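Local coordinates for protein alpha-amylase (Eisenia fetida, PDB 6M4K) that probably hydrolyses internal alpha-1,4-glucosidic linkages of starch and related polysaccharides, as a calcium-containing family 13 alpha-amylase, at residues 47-52 against 65-70; 71-76 against 117-122. All coordinates share one frame; numbering follows the deposited sequence.

Leaving barrel strand 44-47, the chain enters the long loop that runs to helix 81-93. Interaction 1 (47-52 against 65-70) folds this loop after the second barrel strand back on itself. Interaction 2 opens directly afterwards, at 71-76, and closes with 117-122, across 40 residues that include helix 81-93 and barrel strand 97-102; it ties the same loop to the excursion after the third strand. The two closures follow in series. Their centres lie about 9 Å apart, and Glu52 joins them: its OE1 is 2.6 Å from Ser71 OG and 2.7 Å from Asn119 ND2, probable hydrogen bonds from interaction 1 to both segments of interaction 2.

Interaction 1 (47-52 against 65-70); sequences VSPPNE and QRYQPV
The Arg66 guanidinium has Ser48 CB over the centre of one face, 3.4 Å from CZ, and Pro49 O at its edge. Pro49 O is gripped side-on by two nitrogens of Arg66: NH2 at 2.8 Å, standing 48° out of the carbonyl plane, and NE at 3.3 Å, lying in that plane on a lone pair. A bend at chi3 (75°) turns the guanidinium toward this oxygen, while NH1 salt-bridges Glu24. Over one face of the Tyr67 ring sits Pro49 CG, 4.0 Å from the centroid and displaced toward the rim, a CH-pi contact. Tyr67 OH, also bonded to Asp101, accepts from a water shared with Ser48 OG, itself hydrogen-bonded to Glu24 N. A second water links Asn51 ND2, which also donates to Ser71 O, to Arg66 O. Val70 N donates almost straight (172°) to Glu52 O at 2.9 Å, and Val70 CG1 lies 3.9 Å from Glu52 CD. All touching residues are buried, where the start of the loop after TIM-barrel strand 44-47 meets a later part that includes 3-10 residues 65-66. Helix 27-39 presents Trp27 to Pro50 and Arg66, and strand 97-102 packs Asp101 against Pro49.

Interaction 2 (71-76 against 117-122); sequences SYTMNS and DGNSFD
Asp117 meets Thr73 and Asn75 through its two carboxylate oxygens, one to each residue. Thr73 OG1 donates to Asp117 OD2 at 2.8 Å, reaching the anti side of that oxygen close to the carboxylate plane. Asn75 ND2 donates to Asp117 OD1 at 3.1 Å, but comes from above the carboxylate, 46° out of plane. The amide and carboxylate planes stand 87° apart, consistent with this approach over the face. Asn75 CB lies over the same face as its ND2, 3.4 Å from Asp117 CG. Two bonds to different oxygens limit rotation of the carboxylate, whose CG is swung away from its own backbone N (chi1 -153°) to face the 71-76 segment.

In the next shell, Ser71 OG accepts from Thr73 N at 3.1 Å, an ST turn that shapes the backbone just ahead of the Thr73 hydroxyl. Glu52 is the shared partner of Ser71 and Asn119, and its OE2 accepts from Asp117 N. Ser116 OG is bonded to Asn75 O.

The contact lies near the surface, away from the calcium site. It ties the loop after the second barrel strand to the long excursion after the third, 97-102, the position of domain B in family 13 amylases. There 117-122 leads into strand 120-122, which pairs antiparallel with 112-114, while Met74 packs against helices 81-93 and 176-192.

Interaction 1 (47-52 against 65-70)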
loop_
_atom_site.group_PDB
_atom_site.type_symbol
_atom_site.label_atom_id
_atom_site.label_comp_id
_atom_site.label_asym_id
_atom_site.label_seq_id
_atom_site.Cartn_x
_atom_site.Cartn_y
_atom_site.Cartn_z
ATOM N N VAL A 47 -7.664 -0.907 -4.903
ATOM C CA VAL A 47 -9.049 -0.643 -4.518
ATOM C C VAL A 47 -9.468 -1.614 -3.422
ATOM O O VAL A 47 -9.018 -2.765 -3.368
ATOM C CB VAL A 47 -10.000 -0.720 -5.732
ATOM C CG1 VAL A 47 -9.576 0.259 -6.807
ATOM C CG2 VAL A 47 -10.106 -2.151 -6.282
ATOM N N SER A 48 -10.371 -1.147 -2.550
ATOM C CA SER A 48 -10.881 -1.965 -1.457
ATOM C C SER A 48 -11.639 -3.177 -2.009
ATOM O O SER A 48 -12.092 -3.161 -3.161
ATOM C CB SER A 48 -11.814 -1.119 -0.582
ATOM O OG SER A 48 -11.075 -0.222 0.237
ATOM N N PRO A 49 -11.798 -4.240 -1.211
ATOM C CA PRO A 49 -12.430 -5.473 -1.728
ATOM C C PRO A 49 -13.744 -5.166 -2.422
ATOM O O PRO A 49 -14.635 -4.540 -1.829
ATOM C CB PRO A 49 -12.626 -6.325 -0.462
ATOM C CG PRO A 49 -11.462 -5.913 0.418
ATOM C CD PRO A 49 -11.314 -4.423 0.173
ATOM N N PRO A 50 -13.885 -5.547 -3.696
ATOM C CA PRO A 50 -15.045 -5.122 -4.486
ATOM C C PRO A 50 -16.126 -6.185 -4.577
ATOM O O PRO A 50 -17.182 -5.932 -5.168
ATOM C CB PRO A 50 -14.425 -4.877 -5.864
ATOM C CG PRO A 50 -13.384 -5.960 -5.941
ATOM C CD PRO A 50 -12.789 -6.032 -4.559
ATOM N N ASN A 51 -15.859 -7.383 -4.060
ATOM C CA ASN A 51 -16.843 -8.454 -4.075
ATOM C C ASN A 51 -17.876 -8.234 -2.967
ATOM O O ASN A 51 -17.719 -7.374 -2.092
ATOM C CB ASN A 51 -16.155 -9.793 -3.850
ATOM C CG ASN A 51 -15.462 -9.839 -2.525
ATOM O OD1 ASN A 51 -14.464 -9.145 -2.323
ATOM N ND2 ASN A 51 -15.991 -10.615 -1.593
ATOM N N GLU A 52 -18.930 -9.048 -2.996
ATOM C CA GLU A 52 -19.948 -8.976 -1.957
ATOM C C GLU A 52 -19.352 -9.343 -0.609
ATOM O O GLU A 52 -18.802 -10.436 -0.436
ATOM C CB GLU A 52 -21.106 -9.913 -2.278
ATOM C CG GLU A 52 -22.164 -9.832 -1.198
ATOM C CD GLU A 52 -23.391 -10.666 -1.464
ATOM O OE1 GLU A 52 -23.333 -11.656 -2.230
ATOM O OE2 GLU A 52 -24.438 -10.322 -0.874
ATOM N N GLN A 65 -15.738 -4.883 7.754
ATOM C CA GLN A 65 -16.753 -5.738 7.146
ATOM C C GLN A 65 -16.352 -6.156 5.732
ATOM O O GLN A 65 -16.753 -7.230 5.266
ATOM C CB GLN A 65 -18.121 -5.038 7.151
ATOM C CG GLN A 65 -18.234 -3.952 6.115
ATOM C CD GLN A 65 -19.540 -3.171 6.174
ATOM O OE1 GLN A 65 -20.442 -3.481 6.968
ATOM N NE2 GLN A 65 -19.648 -2.154 5.329
ATOM N N ARG A 66 -15.537 -5.341 5.052
ATOM C CA ARG A 66 -15.146 -5.650 3.680
ATOM C C ARG A 66 -14.128 -6.775 3.592
ATOM O O ARG A 66 -13.904 -7.284 2.487
ATOM C CB ARG A 66 -14.649 -4.397 2.955
ATOM C CG ARG A 66 -15.754 -3.364 2.821
ATOM C CD ARG A 66 -15.316 -2.164 2.030
ATOM N NE ARG A 66 -15.233 -2.441 0.591
ATOM C CZ ARG A 66 -15.232 -1.486 -0.325
ATOM N NH1 ARG A 66 -15.324 -0.216 0.056
ATOM N NH2 ARG A 66 -15.169 -1.774 -1.620
ATOM N N TYR A 67 -13.563 -7.210 4.714
ATOM C CA TYR A 67 -12.636 -8.332 4.740
ATOM C C TYR A 67 -13.317 -9.636 5.139
ATOM O O TYR A 67 -12.633 -10.613 5.460
ATOM C CB TYR A 67 -11.406 -7.978 5.590
ATOM C CG TYR A 67 -10.620 -6.905 4.869
ATOM C CD1 TYR A 67 -9.717 -7.245 3.863
ATOM C CD2 TYR A 67 -10.835 -5.556 5.120
ATOM C CE1 TYR A 67 -9.038 -6.272 3.143
ATOM C CE2 TYR A 67 -10.162 -4.574 4.411
ATOM C CZ TYR A 67 -9.260 -4.943 3.425
ATOM O OH TYR A 67 -8.616 -3.944 2.728
ATOM N N GLN A 68 -14.655 -9.675 5.074
ATOM C CA GLN A 68 -15.460 -10.873 5.311
ATOM C C GLN A 68 -16.311 -11.138 4.078
ATOM O O GLN A 68 -17.476 -10.707 4.001
ATOM C CB GLN A 68 -16.307 -10.728 6.573
ATOM C CG GLN A 68 -15.441 -10.723 7.811
ATOM C CD GLN A 68 -16.237 -10.800 9.092
ATOM O OE1 GLN A 68 -17.172 -11.597 9.213
ATOM N NE2 GLN A 68 -15.874 -9.972 10.057
ATOM N N PRO A 69 -15.779 -11.862 3.095
ATOM C CA PRO A 69 -16.550 -12.151 1.884
ATOM C C PRO A 69 -17.817 -12.942 2.176
ATOM O O PRO A 69 -17.842 -13.840 3.026
ATOM C CB PRO A 69 -15.579 -12.972 1.030
ATOM C CG PRO A 69 -14.234 -12.538 1.499
ATOM C CD PRO A 69 -14.378 -12.311 2.979
ATOM N N VAL A 70 -18.852 -12.609 1.413
ATOM C CA VAL A 70 -20.108 -13.341 1.406
ATOM C C VAL A 70 -20.336 -14.061 0.078
ATOM O O VAL A 70 -20.860 -15.179 0.053
ATOM C CB VAL A 70 -21.278 -12.397 1.769
ATOM C CG1 VAL A 70 -22.638 -13.056 1.496
ATOM C CG2 VAL A 70 -21.164 -11.973 3.230
HETATM O O HOH W 1 -10.508 -1.867 2.252
HETATM O O HOH W 2 -14.759 -9.221 0.644
#

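Interaction 2 (71-76 against 117-122)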
loop_
_atom_site.group_PDB
_atom_site.type_symbol
_atom_site.label_atom_id
_atom_site.label_comp_id
_atom_site.label_asym_id
_atom_site.label_seq_id
_atom_site.Cartn_x
_atom_site.Cartn_y
_atom_site.Cartn_z
ATOM N N SER A 71 -19.911 -13.462 -1.030
ATOM C CA SER A 71 -19.916 -14.131 -2.327
ATOM C C SER A 71 -18.910 -13.422 -3.221
ATOM O O SER A 71 -18.203 -12.509 -2.787
ATOM C CB SER A 71 -21.311 -14.147 -2.959
ATOM O OG SER A 71 -21.557 -12.934 -3.638
ATOM N N TYR A 72 -18.841 -13.856 -4.480
ATOM C CA TYR A 72 -17.963 -13.228 -5.460
ATOM C C TYR A 72 -18.730 -12.404 -6.490
ATOM O O TYR A 72 -18.176 -12.064 -7.544
ATOM C CB TYR A 72 -17.027 -14.262 -6.090
ATOM C CG TYR A 72 -16.248 -15.037 -5.047
ATOM C CD1 TYR A 72 -15.205 -14.442 -4.337
ATOM C CD2 TYR A 72 -16.563 -16.359 -4.753
ATOM C CE1 TYR A 72 -14.505 -15.148 -3.368
ATOM C CE2 TYR A 72 -15.869 -17.069 -3.791
ATOM C CZ TYR A 72 -14.830 -16.472 -3.103
ATOM O OH TYR A 72 -14.149 -17.191 -2.148
ATOM N N THR A 73 -19.991 -12.058 -6.210
ATOM C CA THR A 73 -20.611 -11.002 -6.995
ATOM C C THR A 73 -19.923 -9.676 -6.680
ATOM O O THR A 73 -19.086 -9.591 -5.781
ATOM C CB THR A 73 -22.116 -10.921 -6.738
ATOM O OG1 THR A 73 -22.363 -10.357 -5.441
ATOM C CG2 THR A 73 -22.741 -12.309 -6.831
ATOM N N MET A 74 -20.259 -8.637 -7.436
ATOM C CA MET A 74 -19.448 -7.425 -7.475
ATOM C C MET A 74 -20.217 -6.170 -7.084
ATOM O O MET A 74 -19.988 -5.089 -7.627
ATOM C CB MET A 74 -18.769 -7.287 -8.833
ATOM C CG MET A 74 -17.635 -8.296 -9.006
ATOM S SD MET A 74 -16.236 -7.928 -7.923
ATOM C CE MET A 74 -15.663 -6.440 -8.740
ATOM N N ASN A 75 -21.102 -6.288 -6.102
ATOM C CA ASN A 75 -21.779 -5.140 -5.506
ATOM C C ASN A 75 -21.264 -4.994 -4.080
ATOM O O ASN A 75 -21.445 -5.903 -3.263
ATOM C CB ASN A 75 -23.286 -5.385 -5.508
ATOM C CG ASN A 75 -24.095 -4.128 -5.258
ATOM O OD1 ASN A 75 -23.605 -3.007 -5.374
ATOM N ND2 ASN A 75 -25.368 -4.318 -4.927
ATOM N N SER A 76 -20.592 -3.873 -3.798
ATOM C CA SER A 76 -19.892 -3.644 -2.541
ATOM C C SER A 76 -20.221 -2.246 -2.032
ATOM O O SER A 76 -20.891 -1.449 -2.700
ATOM C CB SER A 76 -18.373 -3.744 -2.742
ATOM O OG SER A 76 -17.900 -2.636 -3.496
ATOM N N ASP A 117 -24.729 -7.539 -1.440
ATOM C CA ASP A 117 -25.509 -7.799 -2.645
ATOM C C ASP A 117 -26.758 -8.609 -2.328
ATOM O O ASP A 117 -27.398 -9.126 -3.249
ATOM C CB ASP A 117 -24.655 -8.501 -3.715
ATOM C CG ASP A 117 -25.139 -8.237 -5.133
ATOM O OD1 ASP A 117 -25.927 -7.296 -5.347
ATOM O OD2 ASP A 117 -24.715 -8.971 -6.050
ATOM N N GLY A 118 -27.102 -8.754 -1.046
ATOM C CA GLY A 118 -28.324 -9.428 -0.655
ATOM C C GLY A 118 -28.225 -10.920 -0.417
ATOM O O GLY A 118 -29.221 -11.523 0.003
ATOM N N ASN A 119 -27.072 -11.542 -0.650
ATOM C CA ASN A 119 -26.956 -12.982 -0.451
ATOM C C ASN A 119 -26.740 -13.316 1.018
ATOM O O ASN A 119 -26.115 -12.559 1.767
ATOM C CB ASN A 119 -25.822 -13.544 -1.308
ATOM C CG ASN A 119 -26.176 -13.556 -2.777
ATOM O OD1 ASN A 119 -27.192 -14.137 -3.179
ATOM N ND2 ASN A 119 -25.368 -12.888 -3.589
ATOM N N SER A 120 -27.212 -14.495 1.418
ATOM C CA SER A 120 -27.086 -14.948 2.797
ATOM C C SER A 120 -25.671 -15.427 3.112
ATOM O O SER A 120 -24.966 -15.973 2.256
ATOM C CB SER A 120 -28.061 -16.099 3.063
ATOM O OG SER A 120 -28.033 -16.513 4.425
ATOM N N PHE A 121 -25.270 -15.239 4.368
ATOM C CA PHE A 121 -24.128 -15.935 4.940
ATOM C C PHE A 121 -24.532 -16.538 6.274
ATOM O O PHE A 121 -25.393 -16.006 6.980
ATOM C CB PHE A 121 -22.891 -15.031 5.151
ATOM C CG PHE A 121 -23.009 -14.074 6.314
ATOM C CD1 PHE A 121 -23.545 -12.811 6.122
ATOM C CD2 PHE A 121 -22.555 -14.413 7.583
ATOM C CE1 PHE A 121 -23.646 -11.914 7.164
ATOM C CE2 PHE A 121 -22.662 -13.522 8.632
ATOM C CZ PHE A 121 -23.214 -12.268 8.424
ATOM N N ASP A 122 -23.893 -17.650 6.621
ATOM C CA ASP A 122 -24.068 -18.218 7.947
ATOM C C ASP A 122 -22.739 -18.855 8.326
ATOM O O ASP A 122 -22.407 -19.944 7.847
ATOM C CB ASP A 122 -25.211 -19.223 7.971
ATOM C CG ASP A 122 -25.621 -19.584 9.376
ATOM O OD1 ASP A 122 -24.751 -19.674 10.261
ATOM O OD2 ASP A 122 -26.831 -19.762 9.607
#